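Local coordinates for protein transcriptional regulator, ROK family (Vibrio cholerae O1 biovar eltor, PDB 1Z05) that probably acts as a DNA-binding, zinc-containing transcriptional regulator of the ROK family, a homolog of E. coli Mlc linked to the control of carbohydrate metabolism, at residues A[54-59]-A[83-88]; A[122-127]-A[131-136]; A[221-226]-A[254-259]; A[351-356]-A[388-393]. All blocks are in the same frame, centred on the assembly; numbering follows the deposited sequence.

The four contacts run in series along the chain. Contact 1, at the surface and about 32 Å (centre to centre) from the middle of the chain, is a charged pair joining helix to wing strand in the winged-helix part. Contact 2 is a partly buried hairpin of backbone hydrogen bonds in the first five-stranded sheet. Contact 3, also partly buried, is apolar and joins the helix after that sheet to the second sheet, on the strand outermost in this chain; contact 4 is a buried aromatic edge set against helix-end carbonyls. Contacts 3 and 4 meet, L257 CD1 lying 3.8 Å from F356 CE1; contacts 1 and 4 are farthest apart, their centres about 43 Å distant.

Contact 1: A[54-59]-A[83-88]; sequences ISRIDL and IHETTV
With CG of R56 beside its backbone N (chi1 -80°) and the chain stretched out from CG to NE, the guanidinium is carried off helix 56-63 toward E85, whose chi1 of 58° places CG between N and the carbonyl carbon and whose extended chain brings the carboxylate to meet it. The pair links the first helix of the helix-turn-helix to the wing strand 83-86 of a winged-helix domain, the module expected to bind DNA in this family. The geometry is that of an end-on, two-pronged salt bridge: NH1 of R56 lies 2.8 Å from OE1 of E85, and NH2 of R56 lies 2.8 Å from OE2 of E85. Both oxygens sit near the guanidinium plane, yet the two flat groups are turned 43° apart, so the pairing is twisted. I78 of helix 67-79 and L101 of strand 99-103 touch both side chains, and a weak bond from R56 NE to T74 OG1 adds a hold on the arginine. One residue before R56, S55 starts the helix as its N-cap, OG accepting from D58 N at 3.1 Å. Of the carboxylate oxygens, OE1 is approached on its syn side, whereas OE2 is approached from above the carboxylate plane.

Contact 2: A[122-127]-A[131-136]; sequences IALHEL and VLIDTK
Backbone hydrogen bonds do most of the work between I122-L124 and L132-T135, neighbouring antiparallel strands of a beta hairpin whose axes run at 169° to each other. I122 and T135 form a hydrogen-bonded pair, I122 N reaching T135 O at 2.9 Å and T135 N returning to I122 O at the same length. The ladder then meets a classic beta bulge, in which L132 and I133 both face L124. The evidence is the double load on L124 O: L132 N is 2.7 Å from it, while I133 N lies 3.3 Å from L124 O and uses a lone pair in the carbonyl plane. The register also shifts by one, L124 pairing with I133 but H125 with V131. In return L124 N donates to I133 O at 2.7 Å.

Carbon contacts accompany the ladder. With its CG anti to the backbone N (chi1 175°), L124 sends CD2 against I133 CD1, 3.7 Å away, and more loosely against CD1 of L132, the other bulge residue, the side chains meeting at a slant. On the face carrying A123 and H125, the methyl of A123 lies 3.6 Å from D134 CB, and V131 lies over part of one face of the H125 ring, its CA 4.2 Å above the plane and displaced toward the rim.

Around the hairpin, in the 3-2-1-4-5 sheet of an actin-like ATPase fold, F110 of strand 108-116 stacks on H125, F158 of helix 144-161 packs on I122, L124 and T135, and helix 407-418 reaches H125.

Contact 3: A[221-226]-A[254-259]; sequences WALAEK and GRVLQG
V256 lays its CG2 methyl over the backbone and root of L223, 3.6 Å from L223 N and 3.7 Å from L223 CB. That methyl is the branch anti to the carbonyl carbon, while CG1 takes the place anti to the backbone N (chi1 -179°), and the contacts of V256 with A222 and L223 are made by CG2. A222 borders this methyl more loosely, its CB 4.3 Å from V256 CG2. L223 meets the valine at a slant, mainly with CB, and its side chain also touches A411 and Q415 of helix 407-418.

One turn further along the helix, K226 passes its CE within 4.3 Å of G254 CA. This is a brush of aliphatic carbon on backbone; the charged end goes on to V234 O, to which NZ donates a hydrogen bond. G254 has a positive phi (85°), a conformation readily adopted by glycine, at the turn into strand 255-256.

Away from this interface, the helix is tied by E225: W221 NE1 donates to OE2 of E225 at 3.0 Å, meeting it on the anti side, and the backbone amides of R400, F401 and H230 also donate to this carboxylate.

The arrangement is a helix laid against a sheet strand by small apolar side chains. Beside that strand, outermost in this chain, L257 packs on L257 of the second subunit. Helix 217-228 follows the last strand of the first five-stranded sheet and precedes strand 237-242 of the second, the two 3-2-1-4-5 sheets being characteristic of the duplicated actin-like ATPase (ASKHA) fold.

Contact 4: A[351-356]-A[388-393]; sequences IVINLF and PVYHQD
Y390 turns the edge of its ring toward the last turn of helix 332-356, where two backbone carbonyls meet it near the ring plane. I353 O lies 3.2 Å from Y390 CD2, and N354 O lies 3.6 Å from Y390 CE2; an edge-on approach of this kind sets carbonyl oxygens against the weakly positive ring hydrogens. At the base of the tyrosine the contact becomes apolar, I353 CG2 standing 3.8 Å from Y390 CB, as the two side chains run past each other in opposite senses. At the phenol end a water links the hydroxyl to the helix: Y390 OH donates to it at 2.6 Å, and the water donates in turn to N354 O at 2.7 Å.

What positions these groups lies in a second shell. CG of Y390 sits beside its backbone N (chi1 -84°), which points the ring from the short helix 388-391 across to the carbonyls. The amide of N354 leads elsewhere, donating from ND2 to Q385 O at the end of helix 371-385, and H391 ND1 is bonded to S386 OG.

The second subunit packs against the same region: its N263 on Y390, its zinc ligand H269 on N354, and its I351 and L355 on their own counterparts along helix 332-356. Within the chain, I382 of helix 371-385 packs on both I353 and H391, so helices 332-356, 371-385 and 388-391 meet here, just ahead of strand 395-398 of the second sheet.

Contact 1: A[54-59]-A[83-88]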
loop_
_atom_site.group_PDB
_atom_site.type_symbol
_atom_site.label_atom_id
_atom_site.label_comp_id
_atom_site.label_asym_id
_atom_site.label_seq_id
_atom_site.Cartn_x
_atom_site.Cartn_y
_atom_site.Cartn_z
ATOM N N ILE A 54 -19.638 26.867 5.965
ATOM C CA ILE A 54 -20.551 25.768 5.649
ATOM C C ILE A 54 -21.552 25.566 6.782
ATOM O O ILE A 54 -21.185 25.629 7.952
ATOM C CB ILE A 54 -19.761 24.451 5.332
ATOM C CG1 ILE A 54 -20.707 23.330 4.880
ATOM C CG2 ILE A 54 -18.888 24.022 6.526
ATOM C CD1 ILE A 54 -19.986 22.077 4.347
ATOM N N SER A 55 -22.812 25.323 6.426
ATOM C CA SER A 55 -23.862 25.115 7.419
ATOM C C SER A 55 -23.807 23.716 8.010
ATOM O O SER A 55 -23.243 22.793 7.412
ATOM C CB SER A 55 -25.238 25.350 6.807
ATOM O OG SER A 55 -25.581 24.316 5.904
ATOM N N ARG A 56 -24.415 23.561 9.182
ATOM C CA ARG A 56 -24.478 22.263 9.832
ATOM C C ARG A 56 -25.292 21.276 9.002
ATOM O O ARG A 56 -24.959 20.090 8.947
ATOM C CB ARG A 56 -25.050 22.396 11.242
ATOM C CG ARG A 56 -24.033 22.875 12.263
ATOM C CD ARG A 56 -24.668 23.011 13.636
ATOM N NE ARG A 56 -23.716 23.521 14.621
ATOM C CZ ARG A 56 -23.338 24.794 14.719
ATOM N NH1 ARG A 56 -23.823 25.709 13.888
ATOM N NH2 ARG A 56 -22.468 25.153 15.653
ATOM N N ILE A 57 -26.351 21.762 8.357
ATOM C CA ILE A 57 -27.156 20.900 7.486
ATOM C C ILE A 57 -26.337 20.384 6.280
ATOM O O ILE A 57 -26.396 19.198 5.960
ATOM C CB ILE A 57 -28.555 21.528 7.117
ATOM C CG1 ILE A 57 -29.499 20.481 6.509
ATOM C CG2 ILE A 57 -28.425 22.743 6.208
ATOM C CD1 ILE A 57 -29.983 19.429 7.495
ATOM N N ASP A 58 -25.547 21.263 5.662
ATOM C CA ASP A 58 -24.614 20.876 4.590
ATOM C C ASP A 58 -23.533 19.886 5.055
ATOM O O ASP A 58 -23.173 18.958 4.321
ATOM C CB ASP A 58 -23.947 22.114 3.982
ATOM C CG ASP A 58 -24.841 22.846 2.987
ATOM O OD1 ASP A 58 -26.075 22.638 2.996
ATOM O OD2 ASP A 58 -24.299 23.643 2.187
ATOM N N LEU A 59 -23.015 20.088 6.266
ATOM C CA LEU A 59 -22.074 19.140 6.863
ATOM C C LEU A 59 -22.732 17.786 7.110
ATOM O O LEU A 59 -22.122 16.741 6.882
ATOM C CB LEU A 59 -21.498 19.683 8.175
ATOM C CG LEU A 59 -20.436 20.772 8.116
ATOM C CD1 LEU A 59 -20.241 21.339 9.532
ATOM C CD2 LEU A 59 -19.123 20.254 7.525
ATOM N N ILE A 83 -12.717 25.769 15.359
ATOM C CA ILE A 83 -13.610 26.273 14.320
ATOM C C ILE A 83 -14.423 27.413 14.890
ATOM O O ILE A 83 -14.489 27.581 16.114
ATOM C CB ILE A 83 -14.543 25.178 13.704
ATOM C CG1 ILE A 83 -15.580 24.661 14.726
ATOM C CG2 ILE A 83 -13.697 24.058 13.065
ATOM C CD1 ILE A 83 -16.526 23.587 14.174
ATOM N N HIS A 84 -15.029 28.198 14.008
ATOM C CA HIS A 84 -15.865 29.300 14.448
ATOM C C HIS A 84 -16.972 29.580 13.450
ATOM O O HIS A 84 -16.877 29.205 12.281
ATOM C CB HIS A 84 -15.028 30.556 14.706
ATOM C CG HIS A 84 -14.513 31.213 13.463
ATOM N ND1 HIS A 84 -15.093 32.342 12.928
ATOM C CD2 HIS A 84 -13.471 30.905 12.656
ATOM C CE1 HIS A 84 -14.430 32.703 11.844
ATOM N NE2 HIS A 84 -13.436 31.853 11.661
ATOM N N GLU A 85 -18.015 30.239 13.939
ATOM C CA GLU A 85 -19.150 30.677 13.129
ATOM C C GLU A 85 -19.637 32.025 13.674
ATOM O O GLU A 85 -19.262 32.422 14.780
ATOM C CB GLU A 85 -20.290 29.658 13.215
ATOM C CG GLU A 85 -20.787 29.420 14.644
ATOM C CD GLU A 85 -21.984 28.479 14.735
ATOM O OE1 GLU A 85 -22.686 28.284 13.717
ATOM O OE2 GLU A 85 -22.217 27.938 15.841
ATOM N N THR A 86 -20.446 32.735 12.893
ATOM C CA THR A 86 -21.266 33.813 13.446
ATOM C C THR A 86 -22.677 33.227 13.557
ATOM O O THR A 86 -23.325 32.945 12.538
ATOM C CB THR A 86 -21.275 35.097 12.577
ATOM O OG1 THR A 86 -19.936 35.564 12.378
ATOM C CG2 THR A 86 -22.095 36.224 13.251
ATOM N N THR A 87 -23.118 33.007 14.797
ATOM C CA THR A 87 -24.433 32.441 15.074
ATOM C C THR A 87 -25.528 33.459 14.759
ATOM O O THR A 87 -25.258 34.659 14.615
ATOM C CB THR A 87 -24.581 31.993 16.547
ATOM O OG1 THR A 87 -24.621 33.140 17.402
ATOM C CG2 THR A 87 -23.430 31.071 16.971
ATOM N N VAL A 88 -26.761 32.971 14.667
ATOM C CA VAL A 88 -27.930 33.832 14.457
ATOM C C VAL A 88 -28.032 34.903 15.555
ATOM O O VAL A 88 -28.262 36.080 15.267
ATOM C CB VAL A 88 -29.234 32.974 14.359
ATOM C CG1 VAL A 88 -30.486 33.836 14.368
ATOM C CG2 VAL A 88 -29.192 32.094 13.112
#

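Contact 2: A[122-127]-A[131-136]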
loop_
_atom_site.group_PDB
_atom_site.type_symbol
_atom_site.label_atom_id
_atom_site.label_comp_id
_atom_site.label_asym_id
_atom_site.label_seq_id
_atom_site.Cartn_x
_atom_site.Cartn_y
_atom_site.Cartn_z
ATOM N N ILE A 122 14.603 24.004 12.681
ATOM C CA ILE A 122 13.393 24.160 13.472
ATOM C C ILE A 122 12.618 25.315 12.861
ATOM O O ILE A 122 13.159 26.406 12.689
ATOM C CB ILE A 122 13.683 24.417 14.989
ATOM C CG1 ILE A 122 14.517 23.268 15.580
ATOM C CG2 ILE A 122 12.367 24.568 15.762
ATOM C CD1 ILE A 122 15.077 23.532 16.989
ATOM N N ALA A 123 11.369 25.059 12.493
ATOM C CA ALA A 123 10.526 26.099 11.928
ATOM C C ALA A 123 9.232 26.174 12.714
ATOM O O ALA A 123 8.694 25.153 13.139
ATOM C CB ALA A 123 10.241 25.832 10.456
ATOM N N LEU A 124 8.749 27.388 12.924
ATOM C CA LEU A 124 7.425 27.601 13.489
ATOM C C LEU A 124 6.468 27.864 12.334
ATOM O O LEU A 124 6.730 28.732 11.492
ATOM C CB LEU A 124 7.447 28.779 14.473
ATOM C CG LEU A 124 6.123 29.241 15.098
ATOM C CD1 LEU A 124 5.591 28.227 16.103
ATOM C CD2 LEU A 124 6.314 30.604 15.754
ATOM N N HIS A 125 5.371 27.101 12.292
ATOM C CA HIS A 125 4.348 27.243 11.251
ATOM C C HIS A 125 3.021 27.665 11.861
ATOM O O HIS A 125 2.734 27.330 13.019
ATOM C CB HIS A 125 4.069 25.884 10.588
ATOM C CG HIS A 125 5.126 25.396 9.645
ATOM N ND1 HIS A 125 6.387 25.028 10.058
ATOM C CD2 HIS A 125 5.074 25.124 8.320
ATOM C CE1 HIS A 125 7.084 24.605 9.018
ATOM N NE2 HIS A 125 6.311 24.656 7.950
ATOM N N GLU A 126 2.208 28.398 11.104
ATOM C CA GLU A 126 0.805 28.564 11.474
ATOM C C GLU A 126 0.078 27.286 11.075
ATOM O O GLU A 126 0.487 26.603 10.130
ATOM C CB GLU A 126 0.158 29.818 10.852
ATOM C CG GLU A 126 0.185 29.920 9.323
ATOM C CD GLU A 126 -1.035 29.301 8.625
ATOM O OE1 GLU A 126 -2.155 29.292 9.199
ATOM O OE2 GLU A 126 -0.867 28.840 7.476
ATOM N N LEU A 127 -0.988 26.966 11.805
ATOM C CA LEU A 127 -1.714 25.701 11.645
ATOM C C LEU A 127 -2.094 25.334 10.195
ATOM O O LEU A 127 -2.075 24.149 9.831
ATOM C CB LEU A 127 -2.952 25.677 12.559
ATOM C CG LEU A 127 -3.485 24.282 12.916
ATOM C CD1 LEU A 127 -2.463 23.467 13.719
ATOM C CD2 LEU A 127 -4.817 24.387 13.646
ATOM N N VAL A 131 5.071 28.938 6.930
ATOM C CA VAL A 131 6.222 29.153 7.816
ATOM C C VAL A 131 6.226 30.579 8.369
ATOM O O VAL A 131 6.059 31.535 7.616
ATOM C CB VAL A 131 7.561 28.852 7.090
ATOM C CG1 VAL A 131 8.769 29.025 8.036
ATOM C CG2 VAL A 131 7.545 27.439 6.534
ATOM N N LEU A 132 6.403 30.706 9.686
ATOM C CA LEU A 132 6.545 32.008 10.354
ATOM C C LEU A 132 8.009 32.319 10.683
ATOM O O LEU A 132 8.484 33.424 10.435
ATOM C CB LEU A 132 5.698 32.061 11.639
ATOM C CG LEU A 132 4.191 31.790 11.511
ATOM C CD1 LEU A 132 3.538 31.691 12.881
ATOM C CD2 LEU A 132 3.525 32.871 10.675
ATOM N N ILE A 133 8.713 31.336 11.245
ATOM C CA ILE A 133 10.125 31.475 11.624
ATOM C C ILE A 133 10.825 30.186 11.263
ATOM O O ILE A 133 10.267 29.124 11.460
ATOM C CB ILE A 133 10.308 31.639 13.155
ATOM C CG1 ILE A 133 9.470 32.790 13.710
ATOM C CG2 ILE A 133 11.807 31.810 13.520
ATOM C CD1 ILE A 133 9.309 32.742 15.217
ATOM N N ASP A 134 12.053 30.265 10.761
ATOM C CA ASP A 134 12.855 29.053 10.628
ATOM C C ASP A 134 14.335 29.299 10.866
ATOM O O ASP A 134 14.881 30.340 10.486
ATOM C CB ASP A 134 12.611 28.345 9.291
ATOM C CG ASP A 134 13.101 29.136 8.110
ATOM O OD1 ASP A 134 13.047 30.388 8.147
ATOM O OD2 ASP A 134 13.538 28.496 7.129
ATOM N N THR A 135 14.966 28.337 11.527
ATOM C CA THR A 135 16.375 28.427 11.848
ATOM C C THR A 135 17.035 27.100 11.541
ATOM O O THR A 135 16.456 26.035 11.783
ATOM C CB THR A 135 16.606 28.782 13.335
ATOM O OG1 THR A 135 15.882 27.863 14.169
ATOM C CG2 THR A 135 16.138 30.201 13.620
ATOM N N LYS A 136 18.245 27.183 11.001
ATOM C CA LYS A 136 19.060 26.019 10.731
ATOM C C LYS A 136 20.257 26.060 11.675
ATOM O O LYS A 136 20.968 27.066 11.756
ATOM C CB LYS A 136 19.504 26.021 9.269
ATOM C CG LYS A 136 20.207 24.749 8.808
ATOM C CD LYS A 136 20.556 24.843 7.336
ATOM C CE LYS A 136 21.361 23.637 6.875
ATOM N NZ LYS A 136 21.858 23.783 5.477
#

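Contact 3: A[221-226]-A[254-259]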
loop_
_atom_site.group_PDB
_atom_site.type_symbol
_atom_site.label_atom_id
_atom_site.label_comp_id
_atom_site.label_asym_id
_atom_site.label_seq_id
_atom_site.Cartn_x
_atom_site.Cartn_y
_atom_site.Cartn_z
ATOM N N TRP A 221 7.425 13.954 2.476
ATOM C CA TRP A 221 7.470 14.845 1.332
ATOM C C TRP A 221 6.404 14.463 0.285
ATOM O O TRP A 221 5.722 15.332 -0.253
ATOM C CB TRP A 221 8.889 14.849 0.757
ATOM C CG TRP A 221 9.152 15.713 -0.425
ATOM C CD1 TRP A 221 8.364 16.718 -0.934
ATOM C CD2 TRP A 221 10.325 15.671 -1.241
ATOM N NE1 TRP A 221 8.964 17.273 -2.040
ATOM C CE2 TRP A 221 10.171 16.655 -2.248
ATOM C CE3 TRP A 221 11.487 14.885 -1.231
ATOM C CZ2 TRP A 221 11.147 16.877 -3.235
ATOM C CZ3 TRP A 221 12.457 15.108 -2.215
ATOM C CH2 TRP A 221 12.279 16.098 -3.198
ATOM N N ALA A 222 6.237 13.173 0.012
ATOM C CA ALA A 222 5.171 12.742 -0.906
ATOM C C ALA A 222 3.795 13.207 -0.404
ATOM O O ALA A 222 2.959 13.632 -1.196
ATOM C CB ALA A 222 5.195 11.237 -1.101
ATOM N N LEU A 223 3.576 13.125 0.909
ATOM C CA LEU A 223 2.351 13.656 1.534
ATOM C C LEU A 223 2.187 15.166 1.391
ATOM O O LEU A 223 1.077 15.636 1.134
ATOM C CB LEU A 223 2.271 13.247 3.013
ATOM C CG LEU A 223 0.980 13.572 3.789
ATOM C CD1 LEU A 223 -0.236 12.860 3.195
ATOM C CD2 LEU A 223 1.114 13.242 5.269
ATOM N N ALA A 224 3.273 15.927 1.568
ATOM C CA ALA A 224 3.246 17.366 1.327
ATOM C C ALA A 224 2.898 17.711 -0.116
ATOM O O ALA A 224 2.215 18.692 -0.373
ATOM C CB ALA A 224 4.578 18.024 1.716
ATOM N N GLU A 225 3.376 16.912 -1.060
ATOM C CA GLU A 225 3.020 17.136 -2.455
ATOM C C GLU A 225 1.520 16.887 -2.687
ATOM O O GLU A 225 0.875 17.616 -3.428
ATOM C CB GLU A 225 3.905 16.305 -3.391
ATOM C CG GLU A 225 5.406 16.698 -3.393
ATOM C CD GLU A 225 5.704 18.122 -3.903
ATOM O OE1 GLU A 225 4.963 18.666 -4.764
ATOM O OE2 GLU A 225 6.711 18.697 -3.437
ATOM N N LYS A 226 0.976 15.863 -2.044
ATOM C CA LYS A 226 -0.460 15.562 -2.099
ATOM C C LYS A 226 -1.356 16.606 -1.387
ATOM O O LYS A 226 -2.445 16.937 -1.871
ATOM C CB LYS A 226 -0.703 14.150 -1.533
ATOM C CG LYS A 226 -2.175 13.736 -1.334
ATOM C CD LYS A 226 -2.976 13.770 -2.635
ATOM C CE LYS A 226 -4.469 13.554 -2.385
ATOM N NZ LYS A 226 -5.260 14.020 -3.552
ATOM N N GLY A 254 -4.976 8.301 -1.697
ATOM C CA GLY A 254 -4.866 9.519 -0.901
ATOM C C GLY A 254 -3.957 9.450 0.308
ATOM O O GLY A 254 -3.774 10.451 1.003
ATOM N N ARG A 255 -3.371 8.282 0.559
ATOM C CA ARG A 255 -2.436 8.114 1.678
ATOM C C ARG A 255 -1.100 7.529 1.232
ATOM O O ARG A 255 -1.037 6.711 0.310
ATOM C CB ARG A 255 -3.052 7.257 2.799
ATOM C CG ARG A 255 -4.188 7.917 3.564
ATOM C CD ARG A 255 -4.588 7.086 4.790
ATOM N NE ARG A 255 -3.828 7.452 5.982
ATOM C CZ ARG A 255 -4.168 8.441 6.808
ATOM N NH1 ARG A 255 -5.252 9.168 6.568
ATOM N NH2 ARG A 255 -3.421 8.712 7.869
ATOM N N VAL A 256 -0.036 7.969 1.891
ATOM C CA VAL A 256 1.315 7.519 1.579
ATOM C C VAL A 256 1.569 6.146 2.192
ATOM O O VAL A 256 1.202 5.900 3.344
ATOM C CB VAL A 256 2.359 8.519 2.110
ATOM C CG1 VAL A 256 3.775 8.067 1.776
ATOM C CG2 VAL A 256 2.091 9.904 1.527
ATOM N N LEU A 257 2.194 5.260 1.420
ATOM C CA LEU A 257 2.673 3.985 1.956
ATOM C C LEU A 257 3.973 4.196 2.718
ATOM O O LEU A 257 4.966 4.676 2.160
ATOM C CB LEU A 257 2.882 2.954 0.848
ATOM C CG LEU A 257 1.709 2.638 -0.086
ATOM C CD1 LEU A 257 2.104 1.528 -1.052
ATOM C CD2 LEU A 257 0.453 2.245 0.697
ATOM N N GLN A 258 3.959 3.849 3.997
ATOM C CA GLN A 258 5.120 4.064 4.846
ATOM C C GLN A 258 5.762 2.747 5.239
ATOM O O GLN A 258 6.963 2.579 5.074
ATOM C CB GLN A 258 4.769 4.900 6.084
ATOM C CG GLN A 258 4.582 6.393 5.788
ATOM C CD GLN A 258 4.458 7.258 7.033
ATOM O OE1 GLN A 258 4.033 6.795 8.089
ATOM N NE2 GLN A 258 4.818 8.528 6.907
ATOM N N GLY A 259 4.954 1.814 5.736
ATOM C CA GLY A 259 5.456 0.560 6.273
ATOM C C GLY A 259 5.961 0.771 7.687
ATOM O O GLY A 259 6.104 1.910 8.139
#

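Contact 4: A[351-356]-A[388-393]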
loop_
_atom_site.group_PDB
_atom_site.type_symbol
_atom_site.label_atom_id
_atom_site.label_comp_id
_atom_site.label_asym_id
_atom_site.label_seq_id
_atom_site.Cartn_x
_atom_site.Cartn_y
_atom_site.Cartn_z
ATOM N N ILE A 351 9.283 0.336 -13.471
ATOM C CA ILE A 351 8.979 -0.716 -12.498
ATOM C C ILE A 351 7.844 -0.307 -11.553
ATOM O O ILE A 351 6.900 -1.067 -11.336
ATOM C CB ILE A 351 10.250 -1.111 -11.707
ATOM C CG1 ILE A 351 11.181 -1.911 -12.629
ATOM C CG2 ILE A 351 9.891 -1.934 -10.472
ATOM C CD1 ILE A 351 12.611 -2.056 -12.110
ATOM N N VAL A 352 7.941 0.905 -11.013
ATOM C CA VAL A 352 6.956 1.445 -10.083
ATOM C C VAL A 352 5.586 1.642 -10.756
ATOM O O VAL A 352 4.529 1.353 -10.148
ATOM C CB VAL A 352 7.502 2.747 -9.441
ATOM C CG1 VAL A 352 6.439 3.474 -8.659
ATOM C CG2 VAL A 352 8.689 2.401 -8.523
ATOM N N ILE A 353 5.612 2.096 -12.011
ATOM C CA ILE A 353 4.396 2.239 -12.819
ATOM C C ILE A 353 3.705 0.890 -12.996
ATOM O O ILE A 353 2.501 0.776 -12.761
ATOM C CB ILE A 353 4.713 2.874 -14.209
ATOM C CG1 ILE A 353 5.070 4.353 -14.022
ATOM C CG2 ILE A 353 3.537 2.709 -15.175
ATOM C CD1 ILE A 353 5.766 4.982 -15.207
ATOM N N ASN A 354 4.466 -0.118 -13.425
ATOM C CA ASN A 354 3.967 -1.497 -13.547
ATOM C C ASN A 354 3.284 -2.035 -12.290
ATOM O O ASN A 354 2.235 -2.670 -12.366
ATOM C CB ASN A 354 5.110 -2.439 -13.927
ATOM C CG ASN A 354 5.340 -2.503 -15.418
ATOM O OD1 ASN A 354 4.460 -2.904 -16.168
ATOM N ND2 ASN A 354 6.537 -2.138 -15.854
ATOM N N LEU A 355 3.897 -1.790 -11.142
ATOM C CA LEU A 355 3.393 -2.305 -9.878
ATOM C C LEU A 355 2.245 -1.502 -9.293
ATOM O O LEU A 355 1.384 -2.067 -8.622
ATOM C CB LEU A 355 4.515 -2.366 -8.852
ATOM C CG LEU A 355 5.589 -3.396 -9.169
ATOM C CD1 LEU A 355 6.766 -3.068 -8.326
ATOM C CD2 LEU A 355 5.111 -4.813 -8.882
ATOM N N PHE A 356 2.231 -0.194 -9.535
ATOM C CA PHE A 356 1.269 0.671 -8.853
ATOM C C PHE A 356 0.211 1.348 -9.722
ATOM O O PHE A 356 -0.788 1.828 -9.187
ATOM C CB PHE A 356 1.985 1.720 -8.000
ATOM C CG PHE A 356 2.716 1.144 -6.830
ATOM C CD1 PHE A 356 2.028 0.791 -5.670
ATOM C CD2 PHE A 356 4.094 0.958 -6.881
ATOM C CE1 PHE A 356 2.699 0.253 -4.595
ATOM C CE2 PHE A 356 4.776 0.416 -5.803
ATOM C CZ PHE A 356 4.070 0.067 -4.656
ATOM N N PRO A 388 1.525 0.689 -22.437
ATOM C CA PRO A 388 0.911 1.881 -23.026
ATOM C C PRO A 388 -0.281 2.414 -22.234
ATOM O O PRO A 388 -0.302 3.598 -21.911
ATOM C CB PRO A 388 0.495 1.395 -24.417
ATOM C CG PRO A 388 1.594 0.439 -24.769
ATOM C CD PRO A 388 1.890 -0.295 -23.480
ATOM N N VAL A 389 -1.235 1.552 -21.886
ATOM C CA VAL A 389 -2.415 1.987 -21.127
ATOM C C VAL A 389 -2.062 2.641 -19.779
ATOM O O VAL A 389 -2.778 3.529 -19.308
ATOM C CB VAL A 389 -3.465 0.837 -20.963
ATOM C CG1 VAL A 389 -3.014 -0.207 -19.944
ATOM C CG2 VAL A 389 -4.832 1.399 -20.588
ATOM N N TYR A 390 -0.952 2.212 -19.180
ATOM C CA TYR A 390 -0.493 2.736 -17.888
ATOM C C TYR A 390 0.156 4.111 -17.987
ATOM O O TYR A 390 0.096 4.889 -17.045
ATOM C CB TYR A 390 0.532 1.788 -17.260
ATOM C CG TYR A 390 -0.027 0.615 -16.482
ATOM C CD1 TYR A 390 -1.120 -0.129 -16.950
ATOM C CD2 TYR A 390 0.569 0.223 -15.292
ATOM C CE1 TYR A 390 -1.612 -1.215 -16.222
ATOM C CE2 TYR A 390 0.097 -0.857 -14.566
ATOM C CZ TYR A 390 -0.982 -1.574 -15.026
ATOM O OH TYR A 390 -1.421 -2.642 -14.272
ATOM N N HIS A 391 0.807 4.395 -19.110
ATOM C CA HIS A 391 1.599 5.619 -19.224
ATOM C C HIS A 391 1.079 6.622 -20.263
ATOM O O HIS A 391 1.778 7.583 -20.594
ATOM C CB HIS A 391 3.084 5.289 -19.467
ATOM C CG HIS A 391 3.366 4.662 -20.797
ATOM N ND1 HIS A 391 3.873 3.387 -20.922
ATOM C CD2 HIS A 391 3.214 5.131 -22.058
ATOM C CE1 HIS A 391 4.018 3.097 -22.204
ATOM N NE2 HIS A 391 3.619 4.136 -22.916
ATOM N N GLN A 392 -0.140 6.401 -20.753
ATOM C CA GLN A 392 -0.732 7.237 -21.808
ATOM C C GLN A 392 -0.919 8.702 -21.408
ATOM O O GLN A 392 -0.387 9.607 -22.060
ATOM C CB GLN A 392 -2.061 6.643 -22.307
ATOM C CG GLN A 392 -1.921 5.811 -23.583
ATOM C CD GLN A 392 -3.226 5.156 -24.039
ATOM O OE1 GLN A 392 -4.313 5.464 -23.539
ATOM N NE2 GLN A 392 -3.115 4.242 -24.999
ATOM N N ASP A 393 -1.675 8.923 -20.339
ATOM C CA ASP A 393 -1.978 10.265 -19.851
ATOM C C ASP A 393 -1.151 10.583 -18.608
ATOM O O ASP A 393 -1.586 11.319 -17.716
ATOM C CB ASP A 393 -3.478 10.389 -19.555
ATOM C CG ASP A 393 -4.082 9.095 -19.013
ATOM O OD1 ASP A 393 -3.530 8.525 -18.044
ATOM O OD2 ASP A 393 -5.116 8.650 -19.560
HETATM O O HOH W 1 -0.366 -2.832 -11.859
#